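Side-chain contacts in Exo-poly-alpha-D-galacturonosidase (Thermotoga maritima, PDB 3JUR), which probably hydrolyses polygalacturonate, the backbone of pectin, as an exo-acting member of glycoside hydrolase family 28 with a parallel beta-helix fold: residues E4-K9 against M338-F343; R324-K329 against R374-K379. One frame throughout, in Å; residues are numbered along the deposited sequence.

Contact 1: residues E4-K9 against M338-F343; sequences EELAKK and MENIFF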
ATOM      1  N   GLU D   4      -7.159  20.791  19.338  1.00 37.53           N
ATOM      2  CA  GLU D   4      -6.178  21.516  20.144  1.00 36.94           C
ATOM      3  C   GLU D   4      -4.926  20.659  20.389  1.00 36.22           C
ATOM      4  O   GLU D   4      -4.994  19.629  21.063  1.00 36.18           O
ATOM      5  CB  GLU D   4      -6.813  21.965  21.464  1.00 37.01           C
ATOM      6  CG  GLU D   4      -5.906  22.797  22.370  1.00 37.91           C
ATOM      7  CD  GLU D   4      -6.652  23.376  23.569  1.00 39.42           C
ATOM      8  OE1 GLU D   4      -7.893  23.514  23.499  1.00 39.37           O
ATOM      9  OE2 GLU D   4      -5.994  23.697  24.582  1.00 40.17           O
ATOM     10  N   GLU D   5      -3.799  21.086  19.821  1.00 35.07           N
ATOM     11  CA  GLU D   5      -2.530  20.355  19.941  1.00 34.46           C
ATOM     12  C   GLU D   5      -1.604  20.967  20.988  1.00 33.23           C
ATOM     13  O   GLU D   5      -1.392  22.182  21.012  1.00 33.14           O
ATOM     14  CB  GLU D   5      -1.806  20.284  18.588  1.00 34.83           C
ATOM     15  CG  GLU D   5      -2.561  19.543  17.479  1.00 36.88           C
ATOM     16  CD  GLU D   5      -2.422  18.022  17.556  1.00 40.41           C
ATOM     17  OE1 GLU D   5      -2.113  17.481  18.645  1.00 40.83           O
ATOM     18  OE2 GLU D   5      -2.618  17.363  16.512  1.00 41.94           O
ATOM     19  N   LEU D   6      -1.062  20.117  21.856  1.00 31.80           N
ATOM     20  CA  LEU D   6      -0.104  20.555  22.874  1.00 30.34           C
ATOM     21  C   LEU D   6       1.167  21.171  22.267  1.00 29.42           C
ATOM     22  O   LEU D   6       1.713  22.135  22.810  1.00 28.88           O
ATOM     23  CB  LEU D   6       0.250  19.403  23.818  1.00 30.29           C
ATOM     24  CG  LEU D   6       1.153  19.721  25.021  1.00 30.63           C
ATOM     25  CD1 LEU D   6       0.481  20.693  26.004  1.00 29.82           C
ATOM     26  CD2 LEU D   6       1.573  18.431  25.719  1.00 31.10           C
ATOM     27  N   ALA D   7       1.621  20.622  21.143  1.00 28.47           N
ATOM     28  CA  ALA D   7       2.814  21.130  20.462  1.00 28.22           C
ATOM     29  C   ALA D   7       2.682  22.608  20.112  1.00 27.72           C
ATOM     30  O   ALA D   7       3.645  23.358  20.242  1.00 27.31           O
ATOM     31  CB  ALA D   7       3.135  20.308  19.209  1.00 27.99           C
ATOM     32  N   LYS D   8       1.492  23.012  19.669  1.00 27.35           N
ATOM     33  CA  LYS D   8       1.200  24.415  19.380  1.00 27.43           C
ATOM     34  C   LYS D   8       1.279  25.268  20.650  1.00 27.29           C
ATOM     35  O   LYS D   8       1.898  26.335  20.637  1.00 27.38           O
ATOM     36  CB  LYS D   8      -0.164  24.570  18.700  1.00 27.45           C
ATOM     37  CG  LYS D   8      -0.522  26.010  18.317  1.00 28.62           C
ATOM     38  CD  LYS D   8      -1.949  26.106  17.829  1.00 30.47           C
ATOM     39  CE  LYS D   8      -2.504  27.529  17.942  1.00 32.03           C
ATOM     40  NZ  LYS D   8      -2.340  28.279  16.675  1.00 32.23           N
ATOM     41  N   LYS D   9       0.685  24.783  21.741  1.00 27.00           N
ATOM     42  CA  LYS D   9       0.710  25.495  23.029  1.00 27.21           C
ATOM     43  C   LYS D   9       2.133  25.671  23.562  1.00 26.94           C
ATOM     44  O   LYS D   9       2.457  26.709  24.134  1.00 27.45           O
ATOM     45  CB  LYS D   9      -0.160  24.793  24.086  1.00 27.43           C
ATOM     46  CG  LYS D   9      -1.637  24.651  23.727  1.00 28.24           C
ATOM     47  CD  LYS D   9      -2.407  25.940  23.958  1.00 30.00           C
ATOM     48  CE  LYS D   9      -3.813  25.847  23.389  1.00 30.79           C
ATOM     49  NZ  LYS D   9      -4.528  27.155  23.470  1.00 31.62           N
ATOM     50  N   MET D 338      14.037  12.376  29.339  1.00 23.04           N
ATOM     51  CA  MET D 338      13.726  13.020  28.068  1.00 23.13           C
ATOM     52  C   MET D 338      12.243  12.791  27.865  1.00 23.23           C
ATOM     53  O   MET D 338      11.783  11.644  27.860  1.00 23.29           O
ATOM     54  CB  MET D 338      14.540  12.416  26.909  1.00 23.27           C
ATOM     55  CG  MET D 338      16.050  12.558  27.081  1.00 23.63           C
ATOM     56  SD  MET D 338      17.020  11.868  25.730  1.00 24.23           S
ATOM     57  CE  MET D 338      16.859  10.122  26.062  1.00 21.95           C
ATOM     58  N   GLU D 339      11.483  13.876  27.747  1.00 23.24           N
ATOM     59  CA  GLU D 339      10.025  13.772  27.645  1.00 23.76           C
ATOM     60  C   GLU D 339       9.379  15.001  27.019  1.00 23.30           C
ATOM     61  O   GLU D 339       9.932  16.099  27.090  1.00 22.96           O
ATOM     62  CB  GLU D 339       9.388  13.480  29.012  1.00 24.30           C
ATOM     63  CG  GLU D 339       9.562  14.561  30.055  1.00 26.27           C
ATOM     64  CD  GLU D 339       8.836  14.233  31.351  1.00 29.68           C
ATOM     65  OE1 GLU D 339       8.680  13.033  31.667  1.00 30.28           O
ATOM     66  OE2 GLU D 339       8.426  15.178  32.060  1.00 31.11           O
ATOM     67  N   ASN D 340       8.203  14.803  26.427  1.00 22.53           N
ATOM     68  CA  ASN D 340       7.499  15.857  25.711  1.00 22.71           C
ATOM     69  C   ASN D 340       8.375  16.449  24.611  1.00 22.45           C
ATOM     70  O   ASN D 340       8.677  17.654  24.609  1.00 22.58           O
ATOM     71  CB  ASN D 340       6.986  16.942  26.672  1.00 22.72           C
ATOM     72  CG  ASN D 340       5.543  16.727  27.085  1.00 23.66           C
ATOM     73  OD1 ASN D 340       4.911  15.739  26.705  1.00 23.82           O
ATOM     74  ND2 ASN D 340       5.004  17.672  27.850  1.00 24.63           N
ATOM     75  N   ILE D 341       8.813  15.576  23.707  1.00 21.94           N
ATOM     76  CA  ILE D 341       9.608  15.966  22.553  1.00 21.64           C
ATOM     77  C   ILE D 341       8.690  15.855  21.336  1.00 21.70           C
ATOM     78  O   ILE D 341       8.091  14.795  21.093  1.00 21.13           O
ATOM     79  CB  ILE D 341      10.874  15.058  22.371  1.00 21.94           C
ATOM     80  CG1 ILE D 341      11.622  14.858  23.699  1.00 21.10           C
ATOM     81  CG2 ILE D 341      11.814  15.630  21.279  1.00 21.82           C
ATOM     82  CD1 ILE D 341      12.196  16.145  24.343  1.00 19.29           C
ATOM     83  N   PHE D 342       8.571  16.953  20.592  1.00 21.34           N
ATOM     84  CA  PHE D 342       7.631  17.045  19.484  1.00 21.81           C
ATOM     85  C   PHE D 342       8.360  17.297  18.178  1.00 21.99           C
ATOM     86  O   PHE D 342       9.016  18.321  18.016  1.00 22.26           O
ATOM     87  CB  PHE D 342       6.604  18.159  19.742  1.00 21.97           C
ATOM     88  CG  PHE D 342       5.735  17.910  20.933  1.00 23.04           C
ATOM     89  CD1 PHE D 342       4.489  17.320  20.785  1.00 23.55           C
ATOM     90  CD2 PHE D 342       6.171  18.251  22.208  1.00 24.16           C
ATOM     91  CE1 PHE D 342       3.679  17.083  21.889  1.00 24.87           C
ATOM     92  CE2 PHE D 342       5.371  18.006  23.325  1.00 25.16           C
ATOM     93  CZ  PHE D 342       4.126  17.427  23.166  1.00 24.35           C
ATOM     94  N   PHE D 343       8.224  16.354  17.252  1.00 22.03           N
ATOM     95  CA  PHE D 343       8.928  16.365  15.973  1.00 21.89           C
ATOM     96  C   PHE D 343       7.849  16.416  14.892  1.00 21.82           C
ATOM     97  O   PHE D 343       7.347  15.376  14.459  1.00 21.93           O
ATOM     98  CB  PHE D 343       9.792  15.097  15.859  1.00 21.62           C
ATOM     99  CG  PHE D 343      10.850  15.157  14.796  1.00 21.97           C
ATOM    100  CD1 PHE D 343      11.969  15.980  14.946  1.00 23.27           C
ATOM    101  CD2 PHE D 343      10.745  14.370  13.651  1.00 20.97           C
ATOM    102  CE1 PHE D 343      12.960  16.029  13.952  1.00 22.50           C
ATOM    103  CE2 PHE D 343      11.719  14.411  12.663  1.00 21.81           C
ATOM    104  CZ  PHE D 343      12.835  15.233  12.816  1.00 22.54           C
TER
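Leu6 and Ala7, in the first turn of the N-terminal helix 6-16, rest on Phe342, an aromatic side chain on the outer surface of the parallel beta-helix. The contact illustrates how a helix from one end of the sequence can be laid along the outside of a solenoid through a few apolar atoms. Ala7 lies over one side of the ring: its CB is 3.6 Å from CD1 of Phe342 and also near CG. The backbone comes down with it, since Ala7 CA stands 4.2 Å above the ring plane, displaced from the centre. Leu6 meets the far end of the same ring obliquely, with its CD2 3.7 Å from Phe342 CZ, and the two side chains cross at about a right angle. With CG of Leu6 anti to the backbone N (chi1 -175°), its CD2 also reaches the amide of Asn340, whose ND2 is 4.1 Å away. This is only a loose van der Waals approach; the polar partner of ND2 is Asn311 OD1 on the adjoining coil. Phe342 has its CG beside its own backbone N (chi1 -64°), and in this pose it presents one face to the helix while the ring of Phe377 stacks on the opposite face. The aromatic ring is thus held between the helix start and the next coil. Glu5, at the N-cap position, receives weak backbone bonds at its O from Lys8 N and Lys9 N, and its carboxylate forms a salt bridge with Lys379. Beneath the helix, strand 337-349 runs parallel to strand 309-320 and to strand 372-379, so this short stretch of helix bears on the middle one of three adjacent coils, with a polar tether to the third.

Contact 2: residues R324-K329 against R374-K379; sequences RALRLK and RSVFVK
Leu326 and Leu328 meet Val376 and Val378 inside the beta-helix, where side chains from facing walls on successive coils fill the core. Three methyl contacts make up the first shell. Leu326 directs CD2 at both valines, tip to tip, lying 3.9 Å from Val378 CG2 and 4.1 Å from Val376 CG1. Leu328 instead slides past Val376 in the opposite sense, bringing its CD2 to within 3.7 Å of Val376 CG2. Val376 is therefore shared: CG1, anti to the backbone N (chi1 -177°), faces one leucine, and CG2, anti to the carbonyl carbon, faces the other. All four residues are buried, and with CA atoms of Leu326 and Val378 9.2 Å apart, the walls are joined by side chains alone.

A second shell sets these groups in place. Leu299 and Ile301 of the preceding coil pack against Leu326 and Leu328, while Ile403 of the neighbouring strand 400-406 lies against Val376. The chain turns a corner at Ala325 and Leu326, whose backbones bond to Leu299 and to Val355 and Arg357 respectively.

On the other side of the same strand, Arg327 and Lys329 flank Leu328 in a sequence resembling the Arg-Ile-Lys signature of family 28, consistent with a place in the substrate cleft. Both form salt bridges with Asp261, and Arg324 pairs with Glu354. The guanidinium of Arg327 is layered between its neighbours: Arg324 NH1 sits 3.5 Å above the centre of one face, and Lys329 CD lies 3.6 Å from the plane over the centre of the opposite face.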
ATOM      1  N   ARG D 324      20.615  10.397  10.754  1.00 21.39           N
ATOM      2  CA  ARG D 324      19.379  10.237  11.514  1.00 21.57           C
ATOM      3  C   ARG D 324      18.615  11.548  11.534  1.00 21.52           C
ATOM      4  O   ARG D 324      19.213  12.632  11.615  1.00 22.03           O
ATOM      5  CB  ARG D 324      19.673   9.814  12.964  1.00 21.67           C
ATOM      6  CG  ARG D 324      20.456   8.521  13.076  1.00 22.30           C
ATOM      7  CD  ARG D 324      20.974   8.213  14.473  1.00 22.35           C
ATOM      8  NE  ARG D 324      21.994   7.172  14.335  1.00 22.23           N
ATOM      9  CZ  ARG D 324      23.273   7.401  14.059  1.00 21.70           C
ATOM     10  NH1 ARG D 324      23.727   8.654  13.946  1.00 20.81           N
ATOM     11  NH2 ARG D 324      24.101   6.378  13.910  1.00 18.82           N
ATOM     12  N   ALA D 325      17.293  11.457  11.487  1.00 21.28           N
ATOM     13  CA  ALA D 325      16.465  12.655  11.547  1.00 21.94           C
ATOM     14  C   ALA D 325      16.225  13.061  12.999  1.00 22.08           C
ATOM     15  O   ALA D 325      16.483  14.206  13.383  1.00 21.86           O
ATOM     16  CB  ALA D 325      15.147  12.447  10.804  1.00 21.73           C
ATOM     17  N   LEU D 326      15.736  12.107  13.793  1.00 22.07           N
ATOM     18  CA  LEU D 326      15.448  12.311  15.208  1.00 22.32           C
ATOM     19  C   LEU D 326      16.188  11.234  15.997  1.00 22.58           C
ATOM     20  O   LEU D 326      16.058  10.039  15.711  1.00 22.78           O
ATOM     21  CB  LEU D 326      13.938  12.227  15.489  1.00 21.85           C
ATOM     22  CG  LEU D 326      13.463  12.290  16.956  1.00 22.12           C
ATOM     23  CD1 LEU D 326      13.790  13.644  17.632  1.00 21.11           C
ATOM     24  CD2 LEU D 326      11.976  11.996  17.084  1.00 19.45           C
ATOM     25  N   ARG D 327      16.946  11.668  16.997  1.00 22.82           N
ATOM     26  CA  ARG D 327      17.799  10.780  17.772  1.00 23.05           C
ATOM     27  C   ARG D 327      17.717  11.117  19.263  1.00 22.66           C
ATOM     28  O   ARG D 327      18.011  12.239  19.654  1.00 22.25           O
ATOM     29  CB  ARG D 327      19.233  10.932  17.266  1.00 23.46           C
ATOM     30  CG  ARG D 327      20.229   9.917  17.797  1.00 25.77           C
ATOM     31  CD  ARG D 327      21.628  10.288  17.327  1.00 27.26           C
ATOM     32  NE  ARG D 327      22.551   9.164  17.468  1.00 29.47           N
ATOM     33  CZ  ARG D 327      23.871   9.268  17.362  1.00 29.80           C
ATOM     34  NH1 ARG D 327      24.433  10.445  17.108  1.00 29.33           N
ATOM     35  NH2 ARG D 327      24.628   8.190  17.511  1.00 31.20           N
ATOM     36  N   LEU D 328      17.299  10.149  20.080  1.00 22.63           N
ATOM     37  CA  LEU D 328      17.384  10.261  21.541  1.00 22.42           C
ATOM     38  C   LEU D 328      18.397   9.240  22.086  1.00 22.48           C
ATOM     39  O   LEU D 328      18.299   8.041  21.800  1.00 21.88           O
ATOM     40  CB  LEU D 328      16.005  10.093  22.203  1.00 22.25           C
ATOM     41  CG  LEU D 328      14.993  11.256  22.135  1.00 22.50           C
ATOM     42  CD1 LEU D 328      14.507  11.541  20.717  1.00 22.11           C
ATOM     43  CD2 LEU D 328      13.802  10.997  23.036  1.00 22.13           C
ATOM     44  N   LYS D 329      19.384   9.737  22.839  1.00 22.38           N
ATOM     45  CA  LYS D 329      20.473   8.914  23.381  1.00 22.27           C
ATOM     46  C   LYS D 329      20.579   9.082  24.890  1.00 21.89           C
ATOM     47  O   LYS D 329      20.603  10.208  25.393  1.00 21.78           O
ATOM     48  CB  LYS D 329      21.839   9.337  22.821  1.00 22.75           C
ATOM     49  CG  LYS D 329      21.894   9.713  21.371  1.00 24.24           C
ATOM     50  CD  LYS D 329      23.324  10.037  20.953  1.00 25.77           C
ATOM     51  CE  LYS D 329      23.666  11.506  21.189  1.00 26.13           C
ATOM     52  NZ  LYS D 329      24.946  11.878  20.511  1.00 24.93           N
ATOM     53  N   ARG D 374      10.001   9.030  27.736  1.00 23.00           N
ATOM     54  CA  ARG D 374       8.575   8.922  27.407  1.00 23.19           C
ATOM     55  C   ARG D 374       8.014  10.139  26.673  1.00 22.73           C
ATOM     56  O   ARG D 374       8.648  11.202  26.629  1.00 22.58           O
ATOM     57  CB  ARG D 374       7.737   8.612  28.655  1.00 23.40           C
ATOM     58  CG  ARG D 374       8.319   9.135  29.950  1.00 26.39           C
ATOM     59  CD  ARG D 374       7.630  10.364  30.508  1.00 31.10           C
ATOM     60  NE  ARG D 374       6.562  10.010  31.440  1.00 33.83           N
ATOM     61  CZ  ARG D 374       6.298  10.638  32.584  1.00 35.19           C
ATOM     62  NH1 ARG D 374       7.029  11.671  32.985  1.00 36.61           N
ATOM     63  NH2 ARG D 374       5.296  10.224  33.342  1.00 34.56           N
ATOM     64  N   SER D 375       6.827   9.964  26.092  1.00 22.13           N
ATOM     65  CA  SER D 375       6.072  11.050  25.452  1.00 22.18           C
ATOM     66  C   SER D 375       6.836  11.755  24.337  1.00 22.29           C
ATOM     67  O   SER D 375       7.148  12.950  24.423  1.00 22.09           O
ATOM     68  CB  SER D 375       5.572  12.043  26.506  1.00 22.05           C
ATOM     69  OG  SER D 375       4.793  11.346  27.454  1.00 22.58           O
ATOM     70  N   VAL D 376       7.159  10.985  23.301  1.00 22.52           N
ATOM     71  CA  VAL D 376       7.804  11.507  22.107  1.00 22.58           C
ATOM     72  C   VAL D 376       6.787  11.393  20.977  1.00 23.07           C
ATOM     73  O   VAL D 376       6.183  10.327  20.768  1.00 22.39           O
ATOM     74  CB  VAL D 376       9.115  10.738  21.761  1.00 23.05           C
ATOM     75  CG1 VAL D 376       9.814  11.358  20.537  1.00 22.17           C
ATOM     76  CG2 VAL D 376      10.070  10.720  22.961  1.00 22.85           C
ATOM     77  N   PHE D 377       6.583  12.504  20.272  1.00 23.21           N
ATOM     78  CA  PHE D 377       5.527  12.609  19.275  1.00 23.27           C
ATOM     79  C   PHE D 377       6.083  13.036  17.923  1.00 23.26           C
ATOM     80  O   PHE D 377       6.712  14.097  17.789  1.00 22.96           O
ATOM     81  CB  PHE D 377       4.423  13.566  19.763  1.00 23.84           C
ATOM     82  CG  PHE D 377       3.931  13.253  21.150  1.00 24.76           C
ATOM     83  CD1 PHE D 377       2.995  12.242  21.360  1.00 26.33           C
ATOM     84  CD2 PHE D 377       4.427  13.944  22.253  1.00 24.86           C
ATOM     85  CE1 PHE D 377       2.555  11.929  22.655  1.00 26.61           C
ATOM     86  CE2 PHE D 377       3.992  13.644  23.548  1.00 25.39           C
ATOM     87  CZ  PHE D 377       3.054  12.632  23.746  1.00 25.90           C
ATOM     88  N   VAL D 378       5.877  12.170  16.934  1.00 23.24           N
ATOM     89  CA  VAL D 378       6.264  12.437  15.567  1.00 22.58           C
ATOM     90  C   VAL D 378       4.958  12.564  14.796  1.00 22.64           C
ATOM     91  O   VAL D 378       4.116  11.657  14.799  1.00 22.47           O
ATOM     92  CB  VAL D 378       7.151  11.311  14.969  1.00 22.83           C
ATOM     93  CG1 VAL D 378       7.452  11.588  13.492  1.00 22.17           C
ATOM     94  CG2 VAL D 378       8.459  11.164  15.740  1.00 22.86           C
ATOM     95  N   LYS D 379       4.764  13.704  14.152  1.00 22.49           N
ATOM     96  CA  LYS D 379       3.542  13.902  13.393  1.00 22.39           C
ATOM     97  C   LYS D 379       3.866  14.592  12.086  1.00 21.98           C
ATOM     98  O   LYS D 379       4.646  15.558  12.056  1.00 22.30           O
ATOM     99  CB  LYS D 379       2.524  14.697  14.219  1.00 22.80           C
ATOM    100  CG  LYS D 379       1.446  15.390  13.409  1.00 24.29           C
ATOM    101  CD  LYS D 379       0.097  14.779  13.599  1.00 29.24           C
ATOM    102  CE  LYS D 379      -0.587  15.347  14.813  1.00 30.17           C
ATOM    103  NZ  LYS D 379      -2.041  15.030  14.805  1.00 32.24           N
TER

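How the contacts relate
Starting at the N terminus, residues 4-9 lie on the solenoid's outer surface and wait more than 300 residues for 338-343, so contact 1 closes a very long loop. Contact 2 closes a far shorter one, from 324-329 to 374-379, and the two loops cross: 324-329 precedes 338-343, and 374-379 follows it. Strands 337-349 and 372-379 are parallel neighbours on successive coils, joined by a probable hydrogen bond from Phe343 N to Phe377 O and by a salt bridge between Glu339 and Arg374. One wall thus serves both contacts, its outer side carrying the N-terminal helix and its inner side reaching across the core.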